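Local coordinates for protein Nrps/pks (Streptomyces albus, PDB 4OPE) that probably catalyses the decarboxylative Claisen-type condensation that lengthens the polyketide chain, as a ketosynthase domain of the AT-less type I synthase for oxazolomycin, at residues Gln26-Arg29 with Asn30-Gly34; His104-Asp108 with Ala109-Arg113; Gly136-Glu139 with Ala140-Gly143; His385-Leu388 with Asp389-Pro392. One frame throughout, in Å; residues are numbered along the deposited sequence.

Contact 1: residues Gln26-Arg29 with Asn30-Gly34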
ATOM      1  N   GLN A  26      -7.603 -28.782  -2.889  1.00 36.16           N
ATOM      2  CA  GLN A  26      -6.675 -29.421  -1.983  1.00 38.08           C
ATOM      3  C   GLN A  26      -6.695 -28.657  -0.651  1.00 36.62           C
ATOM      4  O   GLN A  26      -6.688 -29.254   0.400  1.00 37.48           O
ATOM      5  CB  GLN A  26      -5.295 -29.498  -2.651  1.00 41.46           C
ATOM      6  CG  GLN A  26      -4.275 -30.343  -1.913  1.00 47.54           C
ATOM      7  CD  GLN A  26      -4.789 -31.735  -1.591  1.00 52.74           C
ATOM      8  OE1 GLN A  26      -5.272 -32.438  -2.483  1.00 64.03           O
ATOM      9  NE2 GLN A  26      -4.707 -32.138  -0.322  1.00 50.60           N
ATOM     10  N   PHE A  27      -6.833 -27.342  -0.685  1.00 34.36           N
ATOM     11  CA  PHE A  27      -6.939 -26.589   0.536  1.00 34.57           C
ATOM     12  C   PHE A  27      -8.114 -27.060   1.343  1.00 35.64           C
ATOM     13  O   PHE A  27      -8.022 -27.243   2.567  1.00 37.08           O
ATOM     14  CB  PHE A  27      -7.107 -25.107   0.182  1.00 35.87           C
ATOM     15  CG  PHE A  27      -6.968 -24.129   1.345  1.00 33.19           C
ATOM     16  CD1 PHE A  27      -6.007 -24.294   2.311  1.00 33.27           C
ATOM     17  CD2 PHE A  27      -7.787 -23.007   1.413  1.00 32.07           C
ATOM     18  CE1 PHE A  27      -5.869 -23.356   3.337  1.00 32.95           C
ATOM     19  CE2 PHE A  27      -7.646 -22.069   2.428  1.00 31.90           C
ATOM     20  CZ  PHE A  27      -6.698 -22.245   3.390  1.00 31.58           C
ATOM     21  N   TRP A  28      -9.227 -27.277   0.655  1.00 37.41           N
ATOM     22  CA  TRP A  28     -10.469 -27.649   1.327  1.00 36.73           C
ATOM     23  C   TRP A  28     -10.353 -29.006   1.977  1.00 36.90           C
ATOM     24  O   TRP A  28     -10.697 -29.136   3.115  1.00 35.46           O
ATOM     25  CB  TRP A  28     -11.674 -27.606   0.408  1.00 34.60           C
ATOM     26  CG  TRP A  28     -12.902 -28.084   1.132  1.00 35.76           C
ATOM     27  CD1 TRP A  28     -13.628 -29.211   0.865  1.00 34.95           C
ATOM     28  CD2 TRP A  28     -13.517 -27.485   2.288  1.00 36.09           C
ATOM     29  NE1 TRP A  28     -14.656 -29.338   1.755  1.00 36.57           N
ATOM     30  CE2 TRP A  28     -14.623 -28.294   2.637  1.00 36.43           C
ATOM     31  CE3 TRP A  28     -13.247 -26.352   3.055  1.00 34.92           C
ATOM     32  CZ2 TRP A  28     -15.463 -27.997   3.703  1.00 36.64           C
ATOM     33  CZ3 TRP A  28     -14.118 -26.036   4.133  1.00 35.55           C
ATOM     34  CH2 TRP A  28     -15.193 -26.864   4.442  1.00 36.72           C
ATOM     35  N   ARG A  29      -9.867 -29.988   1.241  1.00 40.02           N
ATOM     36  CA  ARG A  29      -9.529 -31.309   1.758  1.00 44.19           C
ATOM     37  C   ARG A  29      -8.751 -31.206   3.081  1.00 45.04           C
ATOM     38  O   ARG A  29      -9.114 -31.856   4.112  1.00 43.04           O
ATOM     39  CB  ARG A  29      -8.623 -32.013   0.751  1.00 51.85           C
ATOM     40  CG  ARG A  29      -9.050 -33.380   0.246  1.00 60.10           C
ATOM     41  CD  ARG A  29      -9.433 -33.381  -1.241  1.00 64.03           C
ATOM     42  NE  ARG A  29      -8.379 -32.856  -2.122  1.00 65.79           N
ATOM     43  CZ  ARG A  29      -8.572 -32.451  -3.382  1.00 66.43           C
ATOM     44  NH1 ARG A  29      -9.781 -32.521  -3.954  1.00 67.48           N
ATOM     45  NH2 ARG A  29      -7.551 -31.961  -4.078  1.00 62.66           N
ATOM     46  N   ASN A  30      -7.689 -30.377   3.052  1.00 41.14           N
ATOM     47  CA  ASN A  30      -6.801 -30.223   4.203  1.00 38.03           C
ATOM     48  C   ASN A  30      -7.487 -29.607   5.394  1.00 38.59           C
ATOM     49  O   ASN A  30      -7.303 -30.058   6.506  1.00 40.69           O
ATOM     50  CB  ASN A  30      -5.614 -29.368   3.848  1.00 36.52           C
ATOM     51  CG  ASN A  30      -4.696 -30.025   2.850  1.00 34.96           C
ATOM     52  OD1 ASN A  30      -4.908 -31.186   2.450  1.00 33.31           O
ATOM     53  ND2 ASN A  30      -3.659 -29.279   2.424  1.00 33.33           N
ATOM     54  N   LEU A  31      -8.254 -28.547   5.176  1.00 39.64           N
ATOM     55  CA  LEU A  31      -9.058 -27.958   6.260  1.00 39.30           C
ATOM     56  C   LEU A  31     -10.023 -28.978   6.775  1.00 39.33           C
ATOM     57  O   LEU A  31     -10.206 -29.091   7.957  1.00 41.69           O
ATOM     58  CB  LEU A  31      -9.894 -26.778   5.761  1.00 38.45           C
ATOM     59  CG  LEU A  31      -9.084 -25.568   5.312  1.00 38.83           C
ATOM     60  CD1 LEU A  31      -9.882 -24.681   4.369  1.00 38.43           C
ATOM     61  CD2 LEU A  31      -8.604 -24.767   6.505  1.00 38.80           C
ATOM     62  N   ARG A  32     -10.677 -29.692   5.882  1.00 41.44           N
ATOM     63  CA  ARG A  32     -11.749 -30.621   6.273  1.00 46.68           C
ATOM     64  C   ARG A  32     -11.211 -31.741   7.156  1.00 43.97           C
ATOM     65  O   ARG A  32     -11.818 -32.077   8.118  1.00 42.03           O
ATOM     66  CB  ARG A  32     -12.456 -31.240   5.036  1.00 52.68           C
ATOM     67  CG  ARG A  32     -13.980 -31.257   5.171  1.00 57.82           C
ATOM     68  CD  ARG A  32     -14.709 -31.951   4.036  1.00 55.83           C
ATOM     69  NE  ARG A  32     -14.811 -33.379   4.290  1.00 56.30           N
ATOM     70  CZ  ARG A  32     -15.870 -34.023   4.790  1.00 56.38           C
ATOM     71  NH1 ARG A  32     -15.785 -35.329   4.976  1.00 58.20           N
ATOM     72  NH2 ARG A  32     -17.005 -33.401   5.108  1.00 55.40           N
ATOM     73  N   GLU A  33     -10.048 -32.274   6.824  1.00 46.85           N
ATOM     74  CA  GLU A  33      -9.434 -33.369   7.565  1.00 48.92           C
ATOM     75  C   GLU A  33      -8.651 -32.922   8.810  1.00 48.74           C
ATOM     76  O   GLU A  33      -8.138 -33.768   9.564  1.00 48.79           O
ATOM     77  CB  GLU A  33      -8.486 -34.125   6.645  1.00 55.53           C
ATOM     78  CG  GLU A  33      -9.181 -34.873   5.500  1.00 63.54           C
ATOM     79  CD  GLU A  33      -8.252 -35.214   4.321  1.00 71.87           C
ATOM     80  OE1 GLU A  33      -7.008 -35.394   4.539  1.00 71.03           O
ATOM     81  OE2 GLU A  33      -8.790 -35.289   3.172  1.00 74.49           O
ATOM     82  N   GLY A  34      -8.548 -31.612   9.033  1.00 43.45           N
ATOM     83  CA  GLY A  34      -7.772 -31.100  10.140  1.00 41.03           C
ATOM     84  C   GLY A  34      -6.296 -31.391   9.940  1.00 41.26           C
ATOM     85  O   GLY A  34      -5.614 -31.809  10.872  1.00 44.09           O
TER

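Contact 2: residues His104-Asp108 with Ala109-Arg113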
ATOM      1  N   HIS A 104      -5.631 -17.598 -12.253  1.00 28.92           N
ATOM      2  CA  HIS A 104      -6.539 -18.604 -11.768  1.00 29.30           C
ATOM      3  C   HIS A 104      -7.783 -17.997 -11.142  1.00 29.58           C
ATOM      4  O   HIS A 104      -8.855 -18.588 -11.225  1.00 30.70           O
ATOM      5  CB  HIS A 104      -5.855 -19.533 -10.819  1.00 30.37           C
ATOM      6  CG  HIS A 104      -4.859 -20.425 -11.477  1.00 31.48           C
ATOM      7  ND1 HIS A 104      -3.651 -20.743 -10.902  1.00 31.85           N
ATOM      8  CD2 HIS A 104      -4.896 -21.075 -12.661  1.00 33.85           C
ATOM      9  CE1 HIS A 104      -2.983 -21.557 -11.697  1.00 32.40           C
ATOM     10  NE2 HIS A 104      -3.726 -21.785 -12.766  1.00 35.03           N
ATOM     11  N   LEU A 105      -7.665 -16.816 -10.562  1.00 28.49           N
ATOM     12  CA  LEU A 105      -8.835 -16.129 -10.045  1.00 28.59           C
ATOM     13  C   LEU A 105      -9.870 -15.883 -11.158  1.00 30.35           C
ATOM     14  O   LEU A 105     -11.104 -16.104 -10.967  1.00 30.56           O
ATOM     15  CB  LEU A 105      -8.421 -14.779  -9.419  1.00 28.74           C
ATOM     16  CG  LEU A 105      -9.481 -13.727  -9.091  1.00 28.54           C
ATOM     17  CD1 LEU A 105     -10.381 -14.368  -8.061  1.00 29.62           C
ATOM     18  CD2 LEU A 105      -8.902 -12.446  -8.505  1.00 27.69           C
ATOM     19  N   LEU A 106      -9.407 -15.401 -12.314  1.00 30.26           N
ATOM     20  CA  LEU A 106     -10.349 -15.076 -13.378  1.00 30.53           C
ATOM     21  C   LEU A 106     -11.044 -16.343 -13.848  1.00 31.19           C
ATOM     22  O   LEU A 106     -12.260 -16.367 -14.059  1.00 32.43           O
ATOM     23  CB  LEU A 106      -9.649 -14.379 -14.493  1.00 32.19           C
ATOM     24  CG  LEU A 106      -9.680 -12.855 -14.460  1.00 34.77           C
ATOM     25  CD1 LEU A 106      -9.714 -12.198 -13.094  1.00 34.83           C
ATOM     26  CD2 LEU A 106      -8.533 -12.342 -15.291  1.00 35.70           C
ATOM     27  N   GLU A 107     -10.292 -17.432 -13.919  1.00 31.06           N
ATOM     28  CA  GLU A 107     -10.900 -18.709 -14.257  1.00 31.58           C
ATOM     29  C   GLU A 107     -11.919 -19.140 -13.213  1.00 31.03           C
ATOM     30  O   GLU A 107     -13.004 -19.593 -13.551  1.00 32.57           O
ATOM     31  CB  GLU A 107      -9.845 -19.782 -14.481  1.00 31.43           C
ATOM     32  CG  GLU A 107      -8.911 -19.405 -15.620  1.00 31.00           C
ATOM     33  CD  GLU A 107      -7.987 -20.529 -16.054  1.00 31.93           C
ATOM     34  OE1 GLU A 107      -7.580 -21.347 -15.139  1.00 31.83           O
ATOM     35  OE2 GLU A 107      -7.680 -20.565 -17.298  1.00 28.71           O
ATOM     36  N   ASP A 108     -11.628 -18.936 -11.945  1.00 31.64           N
ATOM     37  CA  ASP A 108     -12.598 -19.344 -10.929  1.00 32.93           C
ATOM     38  C   ASP A 108     -13.855 -18.480 -10.977  1.00 32.84           C
ATOM     39  O   ASP A 108     -14.935 -18.969 -10.802  1.00 37.73           O
ATOM     40  CB  ASP A 108     -11.997 -19.359  -9.535  1.00 33.80           C
ATOM     41  CG  ASP A 108     -12.995 -19.836  -8.483  1.00 38.44           C
ATOM     42  OD1 ASP A 108     -13.298 -21.072  -8.385  1.00 40.74           O
ATOM     43  OD2 ASP A 108     -13.476 -18.952  -7.739  1.00 42.36           O
ATOM     44  N   ALA A 109     -13.715 -17.203 -11.250  1.00 32.53           N
ATOM     45  CA  ALA A 109     -14.857 -16.361 -11.460  1.00 33.48           C
ATOM     46  C   ALA A 109     -15.612 -16.611 -12.767  1.00 35.15           C
ATOM     47  O   ALA A 109     -16.600 -15.918 -12.984  1.00 37.34           O
ATOM     48  CB  ALA A 109     -14.417 -14.901 -11.431  1.00 35.07           C
ATOM     49  N   GLY A 110     -15.153 -17.515 -13.653  1.00 33.43           N
ATOM     50  CA  GLY A 110     -15.765 -17.654 -14.979  1.00 33.57           C
ATOM     51  C   GLY A 110     -15.671 -16.449 -15.949  1.00 34.51           C
ATOM     52  O   GLY A 110     -16.590 -16.129 -16.690  1.00 33.15           O
ATOM     53  N   THR A 111     -14.507 -15.843 -16.000  1.00 36.08           N
ATOM     54  CA  THR A 111     -14.331 -14.672 -16.793  1.00 37.69           C
ATOM     55  C   THR A 111     -12.938 -14.668 -17.405  1.00 36.01           C
ATOM     56  O   THR A 111     -12.267 -15.687 -17.378  1.00 35.96           O
ATOM     57  CB  THR A 111     -14.585 -13.402 -15.953  1.00 38.61           C
ATOM     58  OG1 THR A 111     -14.780 -12.294 -16.834  1.00 40.81           O
ATOM     59  CG2 THR A 111     -13.426 -13.105 -15.051  1.00 37.52           C
ATOM     60  N   SER A 112     -12.535 -13.517 -17.940  1.00 35.33           N
ATOM     61  CA  SER A 112     -11.307 -13.378 -18.704  1.00 37.75           C
ATOM     62  C   SER A 112     -10.920 -11.911 -18.856  1.00 37.28           C
ATOM     63  O   SER A 112     -11.761 -11.018 -18.676  1.00 35.93           O
ATOM     64  CB  SER A 112     -11.536 -13.937 -20.117  1.00 40.60           C
ATOM     65  OG  SER A 112     -12.652 -13.281 -20.718  1.00 40.49           O
ATOM     66  N   ARG A 113      -9.653 -11.676 -19.196  1.00 35.84           N
ATOM     67  CA  ARG A 113      -9.185 -10.350 -19.599  1.00 35.52           C
ATOM     68  C   ARG A 113     -10.178  -9.666 -20.514  1.00 37.68           C
ATOM     69  O   ARG A 113     -10.612  -8.515 -20.265  1.00 36.67           O
ATOM     70  CB  ARG A 113      -7.893 -10.466 -20.374  1.00 35.32           C
ATOM     71  CG  ARG A 113      -6.754 -10.870 -19.485  1.00 38.02           C
ATOM     72  CD  ARG A 113      -5.372 -10.808 -20.129  1.00 38.34           C
ATOM     73  NE  ARG A 113      -5.163 -11.854 -21.110  1.00 37.86           N
ATOM     74  CZ  ARG A 113      -4.043 -12.007 -21.791  1.00 36.28           C
ATOM     75  NH1 ARG A 113      -3.033 -11.198 -21.601  1.00 36.53           N
ATOM     76  NH2 ARG A 113      -3.932 -12.990 -22.635  1.00 36.02           N
TER

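Contact 3: residues Gly136-Glu139 with Ala140-Gly143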
ATOM      1  N   GLY A 136      22.054 -11.757  -4.355  1.00 58.09           N
ATOM      2  CA  GLY A 136      22.830 -11.221  -5.473  1.00 59.15           C
ATOM      3  C   GLY A 136      23.282  -9.784  -5.299  1.00 56.92           C
ATOM      4  O   GLY A 136      23.726  -9.166  -6.265  1.00 56.06           O
ATOM      5  N   VAL A 137      23.204  -9.262  -4.077  1.00 54.21           N
ATOM      6  CA  VAL A 137      23.657  -7.892  -3.828  1.00 57.35           C
ATOM      7  C   VAL A 137      25.189  -7.698  -3.943  1.00 57.60           C
ATOM      8  O   VAL A 137      25.623  -6.683  -4.448  1.00 57.41           O
ATOM      9  CB  VAL A 137      23.180  -7.337  -2.469  1.00 53.67           C
ATOM     10  CG1 VAL A 137      23.666  -5.897  -2.314  1.00 52.31           C
ATOM     11  CG2 VAL A 137      21.663  -7.393  -2.370  1.00 52.29           C
ATOM     12  N   GLU A 138      25.978  -8.653  -3.463  1.00 58.76           N
ATOM     13  CA  GLU A 138      27.442  -8.600  -3.585  1.00 63.19           C
ATOM     14  C   GLU A 138      27.886  -8.561  -5.068  1.00 62.95           C
ATOM     15  O   GLU A 138      28.590  -7.645  -5.517  1.00 58.21           O
ATOM     16  CB  GLU A 138      28.055  -9.814  -2.863  1.00 68.61           C
ATOM     17  CG  GLU A 138      29.357  -9.543  -2.115  1.00 80.17           C
ATOM     18  CD  GLU A 138      29.331  -8.247  -1.289  1.00 90.49           C
ATOM     19  OE1 GLU A 138      30.147  -7.330  -1.604  1.00 98.59           O
ATOM     20  OE2 GLU A 138      28.483  -8.126  -0.353  1.00 86.49           O
ATOM     21  N   GLU A 139      27.426  -9.561  -5.815  1.00 64.51           N
ATOM     22  CA  GLU A 139      27.713  -9.725  -7.241  1.00 64.52           C
ATOM     23  C   GLU A 139      27.383  -8.472  -8.025  1.00 64.06           C
ATOM     24  O   GLU A 139      28.199  -8.005  -8.816  1.00 69.97           O
ATOM     25  CB  GLU A 139      26.942 -10.913  -7.813  1.00 63.66           C
ATOM     26  CG  GLU A 139      27.437 -12.269  -7.305  1.00 68.54           C
ATOM     27  CD  GLU A 139      26.914 -12.691  -5.919  1.00 73.39           C
ATOM     28  OE1 GLU A 139      26.179 -11.909  -5.243  1.00 74.50           O
ATOM     29  OE2 GLU A 139      27.237 -13.838  -5.498  1.00 72.76           O
ATOM     30  N   ALA A 140      26.212  -7.904  -7.777  1.00 62.00           N
ATOM     31  CA  ALA A 140      25.798  -6.668  -8.436  1.00 61.44           C
ATOM     32  C   ALA A 140      26.717  -5.488  -8.105  1.00 62.84           C
ATOM     33  O   ALA A 140      27.031  -4.676  -8.973  1.00 62.72           O
ATOM     34  CB  ALA A 140      24.375  -6.330  -8.052  1.00 61.90           C
ATOM     35  N   LEU A 141      27.148  -5.390  -6.857  1.00 62.00           N
ATOM     36  CA  LEU A 141      28.103  -4.350  -6.470  1.00 65.50           C
ATOM     37  C   LEU A 141      29.477  -4.534  -7.141  1.00 67.38           C
ATOM     38  O   LEU A 141      30.053  -3.562  -7.633  1.00 61.48           O
ATOM     39  CB  LEU A 141      28.267  -4.307  -4.944  1.00 64.63           C
ATOM     40  CG  LEU A 141      27.065  -3.810  -4.124  1.00 62.22           C
ATOM     41  CD1 LEU A 141      27.304  -4.119  -2.652  1.00 60.53           C
ATOM     42  CD2 LEU A 141      26.784  -2.324  -4.321  1.00 61.79           C
ATOM     43  N   ARG A 142      29.972  -5.782  -7.159  1.00 71.13           N
ATOM     44  CA  ARG A 142      31.257  -6.140  -7.777  1.00 71.61           C
ATOM     45  C   ARG A 142      31.193  -6.179  -9.312  1.00 73.59           C
ATOM     46  O   ARG A 142      32.136  -6.604  -9.964  1.00 80.37           O
ATOM     47  CB  ARG A 142      31.741  -7.499  -7.257  1.00 74.74           C
ATOM     48  CG  ARG A 142      32.170  -7.493  -5.791  1.00 82.56           C
ATOM     49  CD  ARG A 142      33.025  -8.715  -5.419  1.00 91.79           C
ATOM     50  NE  ARG A 142      32.317  -9.715  -4.601  1.00100.23           N
ATOM     51  CZ  ARG A 142      31.672 -10.799  -5.053  1.00104.22           C
ATOM     52  NH1 ARG A 142      31.069 -11.607  -4.181  1.00107.15           N
ATOM     53  NH2 ARG A 142      31.608 -11.089  -6.355  1.00104.14           N
ATOM     54  N   GLY A 143      30.079  -5.762  -9.899  1.00 72.81           N
ATOM     55  CA  GLY A 143      29.939  -5.716 -11.352  1.00 68.42           C
ATOM     56  C   GLY A 143      29.732  -7.068 -12.002  1.00 66.33           C
ATOM     57  O   GLY A 143      29.506  -7.136 -13.175  1.00 64.30           O
TER

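Contact 4: residues His385-Leu388 with Asp389-Pro392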
ATOM      1  N   HIS A 385      -6.107 -19.082  30.231  1.00 47.13           N
ATOM      2  CA  HIS A 385      -6.200 -17.651  30.581  1.00 49.75           C
ATOM      3  C   HIS A 385      -7.165 -16.836  29.710  1.00 51.15           C
ATOM      4  O   HIS A 385      -7.169 -15.608  29.809  1.00 50.91           O
ATOM      5  CB  HIS A 385      -4.830 -16.986  30.501  1.00 48.09           C
ATOM      6  CG  HIS A 385      -3.761 -17.769  31.178  1.00 49.17           C
ATOM      7  ND1 HIS A 385      -2.662 -18.269  30.505  1.00 50.94           N
ATOM      8  CD2 HIS A 385      -3.634 -18.170  32.459  1.00 49.90           C
ATOM      9  CE1 HIS A 385      -1.900 -18.949  31.343  1.00 50.28           C
ATOM     10  NE2 HIS A 385      -2.475 -18.913  32.533  1.00 54.06           N
ATOM     11  N   LEU A 386      -7.946 -17.481  28.847  1.00 49.69           N
ATOM     12  CA  LEU A 386      -8.886 -16.739  27.971  1.00 50.64           C
ATOM     13  C   LEU A 386     -10.229 -16.556  28.616  1.00 55.80           C
ATOM     14  O   LEU A 386     -10.933 -15.566  28.325  1.00 51.10           O
ATOM     15  CB  LEU A 386      -9.168 -17.499  26.695  1.00 48.27           C
ATOM     16  CG  LEU A 386      -8.000 -17.979  25.866  1.00 46.94           C
ATOM     17  CD1 LEU A 386      -8.536 -18.936  24.824  1.00 46.88           C
ATOM     18  CD2 LEU A 386      -7.273 -16.794  25.251  1.00 44.85           C
ATOM     19  N   ASP A 387     -10.600 -17.572  29.412  1.00 60.91           N
ATOM     20  CA  ASP A 387     -11.898 -17.645  30.073  1.00 66.61           C
ATOM     21  C   ASP A 387     -13.056 -17.626  29.074  1.00 61.02           C
ATOM     22  O   ASP A 387     -14.043 -16.919  29.269  1.00 54.68           O
ATOM     23  CB  ASP A 387     -12.038 -16.500  31.098  1.00 75.04           C
ATOM     24  CG  ASP A 387     -13.153 -16.753  32.123  1.00 83.47           C
ATOM     25  OD1 ASP A 387     -13.384 -17.939  32.498  1.00 77.07           O
ATOM     26  OD2 ASP A 387     -13.792 -15.752  32.540  1.00 93.78           O
ATOM     27  N   LEU A 388     -12.923 -18.418  28.009  1.00 62.13           N
ATOM     28  CA  LEU A 388     -13.911 -18.462  26.924  1.00 61.52           C
ATOM     29  C   LEU A 388     -15.346 -18.702  27.349  1.00 65.09           C
ATOM     30  O   LEU A 388     -16.284 -18.209  26.719  1.00 59.67           O
ATOM     31  CB  LEU A 388     -13.567 -19.578  25.964  1.00 61.83           C
ATOM     32  CG  LEU A 388     -12.641 -19.203  24.818  1.00 61.38           C
ATOM     33  CD1 LEU A 388     -12.551 -20.402  23.894  1.00 62.48           C
ATOM     34  CD2 LEU A 388     -13.124 -17.974  24.072  1.00 59.22           C
ATOM     35  N   ASP A 389     -15.497 -19.458  28.427  1.00 69.38           N
ATOM     36  CA  ASP A 389     -16.774 -20.028  28.822  1.00 74.61           C
ATOM     37  C   ASP A 389     -17.684 -18.936  29.338  1.00 70.60           C
ATOM     38  O   ASP A 389     -18.913 -19.040  29.255  1.00 67.90           O
ATOM     39  CB  ASP A 389     -16.529 -21.115  29.874  1.00 87.12           C
ATOM     40  CG  ASP A 389     -15.215 -21.900  29.616  1.00 94.17           C
ATOM     41  OD1 ASP A 389     -14.116 -21.307  29.804  1.00103.22           O
ATOM     42  OD2 ASP A 389     -15.281 -23.081  29.196  1.00 87.31           O
ATOM     43  N   ALA A 390     -17.060 -17.863  29.819  1.00 65.99           N
ATOM     44  CA  ALA A 390     -17.759 -16.606  30.131  1.00 65.52           C
ATOM     45  C   ALA A 390     -18.208 -15.822  28.879  1.00 64.54           C
ATOM     46  O   ALA A 390     -18.913 -14.802  28.969  1.00 59.06           O
ATOM     47  CB  ALA A 390     -16.845 -15.735  30.976  1.00 66.27           C
ATOM     48  N   THR A 391     -17.772 -16.306  27.718  1.00 62.62           N
ATOM     49  CA  THR A 391     -18.041 -15.665  26.445  1.00 59.24           C
ATOM     50  C   THR A 391     -18.894 -16.592  25.589  1.00 56.83           C
ATOM     51  O   THR A 391     -19.073 -17.786  25.910  1.00 52.87           O
ATOM     52  CB  THR A 391     -16.738 -15.302  25.670  1.00 54.44           C
ATOM     53  OG1 THR A 391     -16.233 -16.443  24.963  1.00 50.68           O
ATOM     54  CG2 THR A 391     -15.679 -14.810  26.629  1.00 53.28           C
ATOM     55  N   PRO A 392     -19.403 -16.037  24.493  1.00 51.21           N
ATOM     56  CA  PRO A 392     -20.154 -16.785  23.532  1.00 53.08           C
ATOM     57  C   PRO A 392     -19.326 -17.787  22.720  1.00 52.73           C
ATOM     58  O   PRO A 392     -19.905 -18.684  22.111  1.00 55.07           O
ATOM     59  CB  PRO A 392     -20.691 -15.695  22.607  1.00 52.89           C
ATOM     60  CG  PRO A 392     -20.730 -14.485  23.449  1.00 51.08           C
ATOM     61  CD  PRO A 392     -19.505 -14.592  24.266  1.00 49.83           C
TER

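Contact 1: residues Gln26-Arg29 with Asn30-Gly34
Leu31 sets its CD1 methyl over the centre of the Phe27 ring, 3.9 Å from the centroid, a CH-pi contact one helical turn along helix 24-33. The same methyl also meets Trp28, with CD1 4.0 Å from CE3. Arg32 covers one face of that indole with its aliphatic stem: CG lies over the face, offset toward the rim, and CD lies 3.5 Å from Trp28 NE1, while the guanidinium goes on to a salt bridge with Glu372.

The polar side of the turn is built round Gln26. With CG anti to the backbone N (chi1 -170°) and the chain bent at chi2 (52°), its amide comes up beside Arg29. OE1 takes bonds from Arg29 NE (3.2 Å) and NH2 (2.8 Å); both reach it from the same face of the amide, above its plane, while OE1 itself lies nearly in the guanidinium plane. Gln26 NE2 makes a weak bond to Asn30 OD1 at 2.9 Å, and Arg35 donates to that same oxygen. With an alanine here in place of Gln26, the side-on pair of Arg29 nitrogens would probably lose their shared acceptor, leaving the guanidinium freer to turn and more reliant on Glu475. The turn is thus two-sided: aromatic and aliphatic surface packs against helix 356-370, whereas on another flank Gln26, Arg29 and Asn30 connect to Glu475 and Arg35 through hydrogen bonds and charge.

Contact 2: residues His104-Asp108 with Ala109-Arg113
Ala109 carries the last regular helical bond of this turn, its N reaching Leu105 O at 2.8 Å, and its CB rests 3.6 Å from the same Leu105 O. At Gly110 the chain turns to positive phi (64°), a conformation that favours glycine, and its N bonds to Glu107 O at 3.0 Å from well above the carbonyl plane. Thr111 follows with N to Leu106 O at 3.0 Å. Those two bonds, one nested inside the other, make the Schellman motif that closes helix 93-108.

Thr111 also supplies the apolar contact commonly found across such a motif: its CG2 sits 3.8 Å from Leu106 CG and 3.6 Å from Leu106 O. With OG1 anti to the backbone N (chi1 -164°), CG2 falls between the backbone N and the carbonyl carbon, on the side of Leu106. Ser112 starts the next helix as its N-cap, OG accepting from the N of Ala115. At Arg113 the backbone N comes 4.1 Å from Leu106 CD2, while the guanidinium runs off to a salt bridge with Glu492, a bond to Phe162 O and a cation-pi contact with the Phe162 ring.

The two helices thus meet at a short, sharply turned link. Leu105 and Ala109 face strand 242-250 of the central sheet, Leu106 packs on Leu116 of helix 113-116 and on Phe163 of helix 152-163, and Asp108 bonds to the N of Val14 in strand 9-17.

Contact 3: residues Gly136-Glu139 with Ala140-Gly143
Backbone bonds between Gly136-Glu139 and Ala140-Gly143 define one brief helix, 137-141. Gly136 stands at the N-cap and accepts from Ala140 N at 3.2 Å; Leu141 N reaches Val137 O at 3.1 Å, and Arg142 N makes a straighter bond to Glu138 O at 2.8 Å. At Arg142 the chain leaves helical geometry, and Gly143 takes up positive phi (75°) with a weak bond back to Ala140 O.

Apolar contact comes from Val137 and Leu141, which lie side by side and point the same way, CG1 of the valine 4.1 Å from CD1 of the leucine.

The charged part is looser. Arg142 bends at chi3 and lays its guanidinium back along the helix, one face over Glu138 O and Glu139 CA. NH1 packs against the Glu138 stem, 3.4 Å from CG. The carboxylate stays apart: Glu138 OE1 is 4.4 Å from Arg142 NE and well out of the guanidinium plane, which suggests general electrostatic attraction and no salt bridge.

Val137 packs on Leu134, Ala140 on Leu210 and Leu141 on Phe51, all of the second subunit, while Glu138 and Arg142 are exposed and Glu139 touches Thr144 and Ala579 of its own chain. This is a short amphipathic helix at a subunit interface, its apolar side turned to the partner, consistent with the dimer that ketosynthases of the thiolase superfamily form.

Contact 4: residues His385-Leu388 with Asp389-Pro392
Thr391 and Leu388 form the tight half of this turn. Thr391 N donates to Leu388 O (2.6 Å) from well above the carbonyl plane; Thr391 OG1 is modelled at 2.5 Å from the same oxygen, too short to take at face value, and the length of this bond is doubtful. The hydroxyl is brought to that side because chi1 (82°) sets OG1 between the backbone N and the carbonyl carbon of its own residue. OG1 also accepts from the N of Phe393, and it lies 3.6 Å from Leu388 CD2. Thr391 CG2, on another branch, rests 3.5 Å from Leu388 O. A valine in place of Thr391 would probably keep much of the bulk but leave the Phe393 N-H without its side-chain acceptor.

The other half is looser and faces solvent. Ala390 N bonds to Asp387 O at 3.2 Å, one of the two i to i-3 backbone bonds of the short 3-10 turn, the other being that of Thr391 N. Asp387 OD2 approaches Ala390 CB at 3.4 Å. Asp387 OD1 and Asp389 OD1 stand 4.4 Å apart, two acidic groups that probably repel one another mildly and are better tolerated where water can screen them.

The buried half looks inward to helix 318-329: Leu386 and Leu388 pack on Ile323, and Thr391 packs on Val327. Directly afterwards the chain enters strand 393-395, at the edge of the central sheet, and Pro392 already shares backbone hydrogen bonding with Ile340, at the start of the adjoining strand 340-343.

How the contacts relate
Contacts 1 to 4 come in series along the chain, each closing before the next opens, and no two touch. Contacts 1 and 2 lie nearest one another, centres about 23 Å apart, on helix 24-33, which follows strand 9-17, and at the end of helix 93-108. Centre to centre, contact 4 is about 28 Å from contact 1 and about 42 Å from contact 2; it lies across the chain's centre from contact 2 and leads into edge strand 393-395. Contact 3 is the outlier, its centre about 55 Å from that of contact 4, beside the second subunit. Together they sample helix ends and turns around the large mixed sheet of the thiolase-type fold, from helices packed on its core to the edge strand and the dimer interface.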